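Local coordinates for protein mannose-specific lectin 3 chain 1 (Crocus vernus, PDB 3MEZ) that binds mannose as one of the two bulb-type lectin chains of a heterotetramer and probably agglutinates trypsin-treated rabbit erythrocytes weakly, at the interface of chains A and B. Coordinates in Å, arbitrary orientation; residue numbers count along the deposited sequence, not the author numbering. Chains: chain A, Mannose-specific lectin 3 chain 1; chain B, Mannose-specific lectin 3 chain 2.

Contact 1: the interface of chains A and B. Residues chain A 1, 3-4, 19, 90, 93; chain B 4-5, 7-8, 10.
A:Asn3 and B:Asn7 meet tip to tip, their carboxamides joined head to tail by a reciprocal pair of hydrogen bonds. B:Asn7 ND2 donates to A:Asn3 OD1 at 2.8 Å, and A:Asn3 ND2 returns a bond to B:Asn7 OD1 at 2.9 Å. Each donor lies in the carbonyl plane on a lone pair, and the two amides are nearly coplanar, their planes 30° apart. Both side chains hold CG in the crowded position between backbone N and carbonyl carbon (chi1 about 65°), which points the two carboxamides at each other. The paired bonds fix the rotation of both amides. Beside this pair the packing is apolar: B:Val5 CG2 lies 3.8 Å from A:Pro93 CG and also touches the phenolic end of A:Tyr19. The same proline points its CD at the tip of the B:Phe10 ring, 3.8 Å from CZ. The outer parts of the contact are looser and bridged by water. Water 1 joins the carboxylate oxygen A:Asp1 OD2, at 2.7 Å, to the amide nitrogen of B:Asn7, while the planes of carboxylate and amide stand 82° apart. Water 2 sits in the ring plane of A:Tyr19, 2.6 Å from OH, and links it to the backbone oxygen of B:Arg4. The site joins the N-terminal segments and the starts of strands 4-6 of A and 8-10 of B, beside A strands 16-19 and 88-91 and the loop that follows.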
loop_
_atom_site.group_PDB
_atom_site.type_symbol
_atom_site.label_atom_id
_atom_site.label_comp_id
_atom_site.label_asym_id
_atom_site.label_seq_id
_atom_site.Cartn_x
_atom_site.Cartn_y
_atom_site.Cartn_z
ATOM N N ASP A 1 -5.603 -11.474 -19.003
ATOM C CA ASP A 1 -4.971 -11.816 -17.766
ATOM C C ASP A 1 -5.892 -12.746 -17.016
ATOM O O ASP A 1 -7.056 -12.626 -17.100
ATOM C CB ASP A 1 -4.597 -10.560 -16.985
ATOM C CG ASP A 1 -3.417 -9.852 -17.588
ATOM O OD1 ASP A 1 -2.456 -10.532 -17.909
ATOM O OD2 ASP A 1 -3.438 -8.652 -17.779
ATOM N N ASN A 3 -6.726 -13.292 -14.023
ATOM C CA ASN A 3 -7.444 -12.881 -12.842
ATOM C C ASN A 3 -8.701 -12.066 -13.144
ATOM O O ASN A 3 -9.406 -11.734 -12.236
ATOM C CB ASN A 3 -6.555 -12.158 -11.827
ATOM C CG ASN A 3 -6.016 -10.810 -12.311
ATOM O OD1 ASN A 3 -5.907 -10.574 -13.463
ATOM N ND2 ASN A 3 -5.639 -9.965 -11.386
ATOM N N VAL A 4 -8.924 -11.769 -14.424
ATOM C CA VAL A 4 -10.047 -10.983 -14.908
ATOM C C VAL A 4 -10.869 -11.691 -15.977
ATOM O O VAL A 4 -10.335 -12.323 -16.795
ATOM C CB VAL A 4 -9.588 -9.627 -15.479
ATOM C CG1 VAL A 4 -10.720 -8.896 -16.108
ATOM C CG2 VAL A 4 -8.961 -8.785 -14.428
ATOM N N TYR A 19 -5.439 -16.547 -9.229
ATOM C CA TYR A 19 -4.623 -15.525 -8.619
ATOM C C TYR A 19 -3.980 -16.109 -7.370
ATOM O O TYR A 19 -4.663 -16.518 -6.485
ATOM C CB TYR A 19 -5.393 -14.231 -8.320
ATOM C CG TYR A 19 -4.471 -13.134 -7.918
ATOM C CD1 TYR A 19 -3.651 -12.556 -8.833
ATOM C CD2 TYR A 19 -4.362 -12.743 -6.620
ATOM C CE1 TYR A 19 -2.807 -11.621 -8.495
ATOM C CE2 TYR A 19 -3.502 -11.794 -6.260
ATOM C CZ TYR A 19 -2.717 -11.235 -7.210
ATOM O OH TYR A 19 -1.847 -10.297 -6.893
ATOM N N THR A 90 -13.369 -10.124 -11.151
ATOM C CA THR A 90 -12.001 -10.147 -10.706
ATOM C C THR A 90 -11.832 -11.171 -9.602
ATOM O O THR A 90 -12.525 -11.113 -8.636
ATOM C CB THR A 90 -11.540 -8.776 -10.145
ATOM O OG1 THR A 90 -11.789 -7.732 -11.073
ATOM C CG2 THR A 90 -10.042 -8.775 -9.775
ATOM N N PRO A 93 -7.108 -10.594 -4.372
ATOM C CA PRO A 93 -6.183 -10.999 -3.317
ATOM C C PRO A 93 -6.890 -11.575 -2.106
ATOM O O PRO A 93 -6.291 -12.230 -1.320
ATOM C CB PRO A 93 -5.417 -9.734 -2.970
ATOM C CG PRO A 93 -5.976 -8.711 -3.695
ATOM C CD PRO A 93 -6.948 -9.185 -4.692
ATOM N N ARG B 4 -1.178 -5.119 -3.136
ATOM C CA ARG B 4 -1.017 -4.640 -4.475
ATOM C C ARG B 4 -1.208 -5.771 -5.492
ATOM O O ARG B 4 -0.695 -6.830 -5.316
ATOM C CB ARG B 4 0.344 -4.029 -4.654
ATOM C CG ARG B 4 0.706 -3.039 -3.625
ATOM C CD ARG B 4 2.206 -3.006 -3.387
ATOM N NE ARG B 4 2.921 -2.430 -4.523
ATOM C CZ ARG B 4 2.514 -1.339 -5.134
ATOM N NH1 ARG B 4 3.171 -0.843 -6.170
ATOM N NH2 ARG B 4 1.419 -0.770 -4.711
ATOM N N VAL B 5 -1.929 -5.474 -6.563
ATOM C CA VAL B 5 -2.078 -6.332 -7.730
ATOM C C VAL B 5 -1.553 -5.654 -9.021
ATOM O O VAL B 5 -1.810 -4.511 -9.269
ATOM C CB VAL B 5 -3.539 -6.755 -7.917
ATOM C CG1 VAL B 5 -3.709 -7.632 -9.140
ATOM C CG2 VAL B 5 -4.038 -7.461 -6.721
ATOM N N ASN B 7 -2.177 -5.720 -12.281
ATOM C CA ASN B 7 -3.049 -5.243 -13.333
ATOM C C ASN B 7 -4.329 -4.520 -12.904
ATOM O O ASN B 7 -5.027 -4.033 -13.721
ATOM C CB ASN B 7 -3.393 -6.377 -14.284
ATOM C CG ASN B 7 -4.204 -7.466 -13.630
ATOM O OD1 ASN B 7 -3.983 -7.810 -12.511
ATOM N ND2 ASN B 7 -5.137 -8.015 -14.371
ATOM N N VAL B 8 -4.599 -4.459 -11.607
ATOM C CA VAL B 8 -5.823 -3.911 -11.060
ATOM C C VAL B 8 -5.573 -3.069 -9.814
ATOM O O VAL B 8 -4.822 -3.476 -9.001
ATOM C CB VAL B 8 -6.724 -5.047 -10.607
ATOM C CG1 VAL B 8 -7.960 -4.543 -9.977
ATOM C CG2 VAL B 8 -7.022 -5.988 -11.713
ATOM N N PHE B 10 -7.829 -1.320 -6.634
ATOM C CA PHE B 10 -9.090 -1.383 -5.949
ATOM C C PHE B 10 -9.356 -0.076 -5.198
ATOM O O PHE B 10 -8.435 0.598 -4.855
ATOM C CB PHE B 10 -9.107 -2.535 -4.975
ATOM C CG PHE B 10 -8.831 -3.863 -5.583
ATOM C CD1 PHE B 10 -9.843 -4.614 -6.129
ATOM C CD2 PHE B 10 -7.565 -4.377 -5.598
ATOM C CE1 PHE B 10 -9.589 -5.798 -6.681
ATOM C CE2 PHE B 10 -7.342 -5.565 -6.176
ATOM C CZ PHE B 10 -8.351 -6.266 -6.694
HETATM O O HOH W 1 -5.560 -7.074 -17.284
HETATM O O HOH W 2 -1.780 -9.212 -4.494
#

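Contact 2: the interface of chains A and B. Residues chain A 60, 77, 82, 87, 99-101; chain B 106, 108-109.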
loop_
_atom_site.group_PDB
_atom_site.type_symbol
_atom_site.label_atom_id
_atom_site.label_comp_id
_atom_site.label_asym_id
_atom_site.label_seq_id
_atom_site.Cartn_x
_atom_site.Cartn_y
_atom_site.Cartn_z
ATOM N N GLY A 60 -23.874 -8.313 -15.364
ATOM C CA GLY A 60 -23.079 -8.730 -14.241
ATOM C C GLY A 60 -23.296 -10.123 -13.689
ATOM O O GLY A 60 -22.735 -10.443 -12.705
ATOM N N PRO A 77 -25.851 -14.067 -9.961
ATOM C CA PRO A 77 -26.960 -14.432 -9.103
ATOM C C PRO A 77 -28.229 -14.654 -9.933
ATOM O O PRO A 77 -28.325 -14.299 -11.058
ATOM C CB PRO A 77 -27.145 -13.191 -8.245
ATOM C CG PRO A 77 -25.903 -12.517 -8.299
ATOM C CD PRO A 77 -25.289 -12.785 -9.583
ATOM N N THR A 82 -29.379 -4.760 -11.975
ATOM C CA THR A 82 -28.320 -3.998 -12.559
ATOM C C THR A 82 -28.702 -3.436 -13.898
ATOM O O THR A 82 -29.565 -3.950 -14.548
ATOM C CB THR A 82 -27.116 -4.923 -12.790
ATOM O OG1 THR A 82 -27.526 -6.078 -13.499
ATOM C CG2 THR A 82 -26.454 -5.304 -11.459
ATOM N N TYR A 87 -19.337 -5.281 -17.647
ATOM C CA TYR A 87 -19.012 -5.694 -16.294
ATOM C C TYR A 87 -17.643 -6.424 -16.241
ATOM O O TYR A 87 -17.149 -6.832 -17.239
ATOM C CB TYR A 87 -20.131 -6.541 -15.731
ATOM C CG TYR A 87 -21.391 -5.768 -15.408
ATOM C CD1 TYR A 87 -22.267 -5.402 -16.388
ATOM C CD2 TYR A 87 -21.676 -5.389 -14.142
ATOM C CE1 TYR A 87 -23.384 -4.706 -16.112
ATOM C CE2 TYR A 87 -22.788 -4.689 -13.859
ATOM C CZ TYR A 87 -23.649 -4.329 -14.849
ATOM O OH TYR A 87 -24.761 -3.616 -14.542
ATOM N N ILE A 99 -17.822 -9.234 -8.816
ATOM C CA ILE A 99 -18.233 -8.641 -10.060
ATOM C C ILE A 99 -18.496 -7.169 -9.853
ATOM O O ILE A 99 -19.227 -6.809 -8.999
ATOM C CB ILE A 99 -19.492 -9.282 -10.563
ATOM C CG1 ILE A 99 -19.273 -10.768 -10.740
ATOM C CG2 ILE A 99 -20.000 -8.609 -11.784
ATOM C CD1 ILE A 99 -18.479 -11.085 -11.752
ATOM N N TYR A 100 -17.886 -6.364 -10.694
ATOM C CA TYR A 100 -17.978 -4.931 -10.677
ATOM C C TYR A 100 -18.559 -4.357 -11.966
ATOM O O TYR A 100 -18.218 -4.786 -13.015
ATOM C CB TYR A 100 -16.608 -4.315 -10.455
ATOM C CG TYR A 100 -15.813 -4.813 -9.279
ATOM C CD1 TYR A 100 -15.031 -5.942 -9.367
ATOM C CD2 TYR A 100 -15.821 -4.133 -8.086
ATOM C CE1 TYR A 100 -14.298 -6.372 -8.297
ATOM C CE2 TYR A 100 -15.090 -4.545 -7.033
ATOM C CZ TYR A 100 -14.331 -5.652 -7.131
ATOM O OH TYR A 100 -13.636 -6.041 -6.057
ATOM N N GLY A 101 -19.442 -3.391 -11.859
ATOM C CA GLY A 101 -19.899 -2.654 -13.018
ATOM C C GLY A 101 -21.147 -1.807 -12.846
ATOM O O GLY A 101 -21.742 -1.795 -11.809
ATOM N N PRO B 106 -20.289 -0.015 -9.035
ATOM C CA PRO B 106 -19.756 -0.665 -7.844
ATOM C C PRO B 106 -19.845 -2.173 -7.873
ATOM O O PRO B 106 -20.293 -2.719 -8.840
ATOM C CB PRO B 106 -20.680 -0.146 -6.760
ATOM C CG PRO B 106 -21.906 0.087 -7.429
ATOM C CD PRO B 106 -21.626 0.513 -8.785
ATOM N N VAL B 108 -21.245 -5.615 -7.677
ATOM C CA VAL B 108 -22.540 -6.194 -7.751
ATOM C C VAL B 108 -22.779 -7.361 -6.794
ATOM O O VAL B 108 -23.754 -7.388 -6.111
ATOM C CB VAL B 108 -22.845 -6.637 -9.201
ATOM C CG1 VAL B 108 -24.255 -7.099 -9.318
ATOM C CG2 VAL B 108 -22.644 -5.548 -10.133
ATOM N N TRP B 109 -21.891 -8.339 -6.801
ATOM C CA TRP B 109 -21.990 -9.542 -6.006
ATOM C C TRP B 109 -20.610 -10.158 -5.828
ATOM O O TRP B 109 -19.721 -9.808 -6.529
ATOM C CB TRP B 109 -22.951 -10.547 -6.620
ATOM C CG TRP B 109 -22.509 -11.167 -7.872
ATOM C CD1 TRP B 109 -22.681 -10.693 -9.094
ATOM C CD2 TRP B 109 -21.824 -12.410 -8.021
ATOM N NE1 TRP B 109 -22.149 -11.519 -10.008
ATOM C CE2 TRP B 109 -21.624 -12.603 -9.381
ATOM C CE3 TRP B 109 -21.375 -13.385 -7.134
ATOM C CZ2 TRP B 109 -20.971 -13.724 -9.883
ATOM C CZ3 TRP B 109 -20.755 -14.493 -7.635
ATOM C CH2 TRP B 109 -20.550 -14.655 -8.991
#
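B:Val108 meets A:Ile99 backbone to backbone: its N donates to A:Ile99 O at 2.7 Å, and its isopropyl group packs on A:Thr82 and A:Tyr87. With CG1 anti to the backbone N (chi1 -173°), that methyl reaches A:Thr82 CG2 at 3.6 Å, while CG2 touches the A:Tyr87 ring at CE2, 3.8 Å away; both side chains cross the valine at about a right angle. A:Ile99 and B:Trp109 come next in buried surface, the indole lying between A:Pro77 and A:Ile99. A:Pro77, which follows a cis peptide bond, lays its CD nearly centred over the five-membered ring, toward one end of the indole and 3.4 Å from NE1, a CH-pi contact. A:Ile99 packs CG1 against B:Trp109 CE2 at 3.3 Å. The indole N-H is satisfied by A:Gly60 O, which lies in the plane of the indole, 3.0 Å from NE1, and is met nearly along the C=O axis; this bond helps fix the rotation of the indole. A:Ile99 N donates to B:Trp109 O at 3.0 Å, completing an antiparallel bridge, and A:Gly101 N bonds B:Pro106 O just beyond. The C-terminal strand 107-110 of chain B thus lies against strand 97-100 of chain A, carried into the partner's sheet.

Contact 3: the interface of chains A and B. Residues chain A 105-108; chain B 38, 48, 69, 99, 101.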
loop_
_atom_site.group_PDB
_atom_site.type_symbol
_atom_site.label_atom_id
_atom_site.label_comp_id
_atom_site.label_asym_id
_atom_site.label_seq_id
_atom_site.Cartn_x
_atom_site.Cartn_y
_atom_site.Cartn_z
ATOM N N TRP A 105 -15.590 4.837 -16.365
ATOM C CA TRP A 105 -14.572 5.642 -16.980
ATOM C C TRP A 105 -13.660 4.734 -17.780
ATOM O O TRP A 105 -13.454 3.625 -17.407
ATOM C CB TRP A 105 -13.761 6.376 -15.924
ATOM C CG TRP A 105 -12.802 7.370 -16.399
ATOM C CD1 TRP A 105 -13.070 8.612 -16.753
ATOM C CD2 TRP A 105 -11.405 7.216 -16.526
ATOM N NE1 TRP A 105 -11.965 9.255 -17.127
ATOM C CE2 TRP A 105 -10.907 8.422 -16.994
ATOM C CE3 TRP A 105 -10.526 6.184 -16.291
ATOM C CZ2 TRP A 105 -9.582 8.623 -17.228
ATOM C CZ3 TRP A 105 -9.218 6.392 -16.529
ATOM C CH2 TRP A 105 -8.753 7.593 -16.990
ATOM N N SER A 106 -13.138 5.262 -18.865
ATOM C CA SER A 106 -12.157 4.604 -19.693
ATOM C C SER A 106 -11.231 5.556 -20.392
ATOM O O SER A 106 -11.600 6.595 -20.789
ATOM C CB SER A 106 -12.812 3.739 -20.738
ATOM O OG SER A 106 -11.839 3.194 -21.554
ATOM N N THR A 107 -10.006 5.136 -20.548
ATOM C CA THR A 107 -9.103 5.762 -21.448
ATOM C C THR A 107 -9.487 5.344 -22.901
ATOM O O THR A 107 -10.221 4.432 -23.100
ATOM C CB THR A 107 -7.641 5.472 -21.103
ATOM O OG1 THR A 107 -7.386 4.109 -21.268
ATOM C CG2 THR A 107 -7.304 5.879 -19.642
ATOM N N PRO A 108 -8.936 6.034 -23.871
ATOM C CA PRO A 108 -9.294 5.846 -25.258
ATOM C C PRO A 108 -8.868 4.539 -25.848
ATOM O O PRO A 108 -7.912 3.992 -25.431
ATOM C CB PRO A 108 -8.509 6.943 -25.954
ATOM C CG PRO A 108 -8.142 7.835 -24.985
ATOM C CD PRO A 108 -8.031 7.164 -23.727
ATOM N N LEU B 38 -0.300 6.550 -19.388
ATOM C CA LEU B 38 -0.513 5.240 -19.889
ATOM C C LEU B 38 0.249 5.041 -21.197
ATOM O O LEU B 38 0.013 5.701 -22.152
ATOM C CB LEU B 38 -1.990 5.046 -20.036
ATOM C CG LEU B 38 -2.581 3.934 -20.828
ATOM C CD1 LEU B 38 -1.619 2.872 -21.058
ATOM C CD2 LEU B 38 -3.776 3.433 -20.196
ATOM N N TRP B 48 -2.305 7.798 -23.280
ATOM C CA TRP B 48 -3.103 8.763 -22.552
ATOM C C TRP B 48 -2.255 9.319 -21.438
ATOM O O TRP B 48 -1.397 8.636 -20.957
ATOM C CB TRP B 48 -4.310 8.072 -21.956
ATOM C CG TRP B 48 -5.223 8.891 -21.199
ATOM C CD1 TRP B 48 -6.307 9.506 -21.666
ATOM C CD2 TRP B 48 -5.184 9.167 -19.804
ATOM N NE1 TRP B 48 -6.939 10.161 -20.684
ATOM C CE2 TRP B 48 -6.268 9.971 -19.520
ATOM C CE3 TRP B 48 -4.323 8.825 -18.777
ATOM C CZ2 TRP B 48 -6.520 10.439 -18.257
ATOM C CZ3 TRP B 48 -4.566 9.285 -17.540
ATOM C CH2 TRP B 48 -5.647 10.082 -17.277
ATOM N N LEU B 69 -11.169 8.824 -10.003
ATOM C CA LEU B 69 -9.722 8.823 -9.898
ATOM C C LEU B 69 -9.182 10.222 -9.703
ATOM O O LEU B 69 -9.266 11.013 -10.590
ATOM C CB LEU B 69 -9.091 8.327 -11.175
ATOM C CG LEU B 69 -8.964 6.913 -11.654
ATOM C CD1 LEU B 69 -8.149 6.924 -12.931
ATOM C CD2 LEU B 69 -8.306 6.077 -10.637
ATOM N N GLY B 99 -5.480 -2.457 -24.089
ATOM C CA GLY B 99 -4.829 -1.193 -23.905
ATOM C C GLY B 99 -5.585 -0.061 -23.220
ATOM O O GLY B 99 -5.125 1.016 -23.129
ATOM N N ALA B 101 -7.434 1.535 -19.840
ATOM C CA ALA B 101 -7.643 1.537 -18.415
ATOM C C ALA B 101 -9.082 1.906 -18.157
ATOM O O ALA B 101 -9.508 2.918 -18.587
ATOM C CB ALA B 101 -6.728 2.486 -17.752
HETATM O O HOH W 3 -5.883 3.957 -23.392
#
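In the C-terminal strand exchange typical of bulb-type lectins, A:Thr107 follows strand 103-106 of chain A and meets B:Ala101, the first residue of strand 101-104 of chain B. The pair is joined twice: A:Thr107 N donates to B:Ala101 O at 3.0 Å, and B:Ala101 N donates to the threonine hydroxyl OG1 at 2.9 Å. OG1 sits between the backbone N and the carbonyl carbon (chi1 65°), which brings the hydroxyl to B:Ala101 N and directs the methyl CG2 to B:Trp48. That methyl stands over one face of the indole, 3.9 Å from CD2, and also touches the alanine CB. On the same face, A:Trp105 comes in edge-on to the six-membered ring of B:Trp48. The two ring planes are 82° apart, and the tryptophans reach toward each other tip to tip, with 3.7 Å between their CZ2 atoms. CG anti to the backbone N carries each indole out toward the other chain's tryptophan. B:Leu69 puts CD1 beside A:Trp105 CZ3, 3.8 Å away, its side chain roughly at right angles to the tryptophan. A:Pro108 sets CD 3.6 Å from CD1 of B:Trp48. Beyond the threonine, away from A:Trp105, water 3 lies 2.6 Å from A:Thr107 OG1 and also bridges A:Pro108 O to B:Gly99 O. Within chain A, the hydroxyl of A:Ser106 bonds the carbonyl oxygen of A:Thr107, 2.6 Å from OG to O, using a lone pair in the carbonyl plane.

Contact 2 and contact 3 are the two halves of a reciprocal exchange: the last strand of chain B, 107-110, enters chain A at contact 2, and that of chain A, 103-106, enters chain B at contact 3. Their C-alpha centres lie about 20 Å apart. The C-alpha centre of contact 1 is about 16 Å from that of contact 2 and about 17 Å from that of contact 3; it is made largely by the N-terminal segments, with A:Tyr19 and the end of strand 88-91. The residues described for each contact do not overlap. Together they probably hold one domain 1/domain 2 heterodimer, two of which form the heterotetramer.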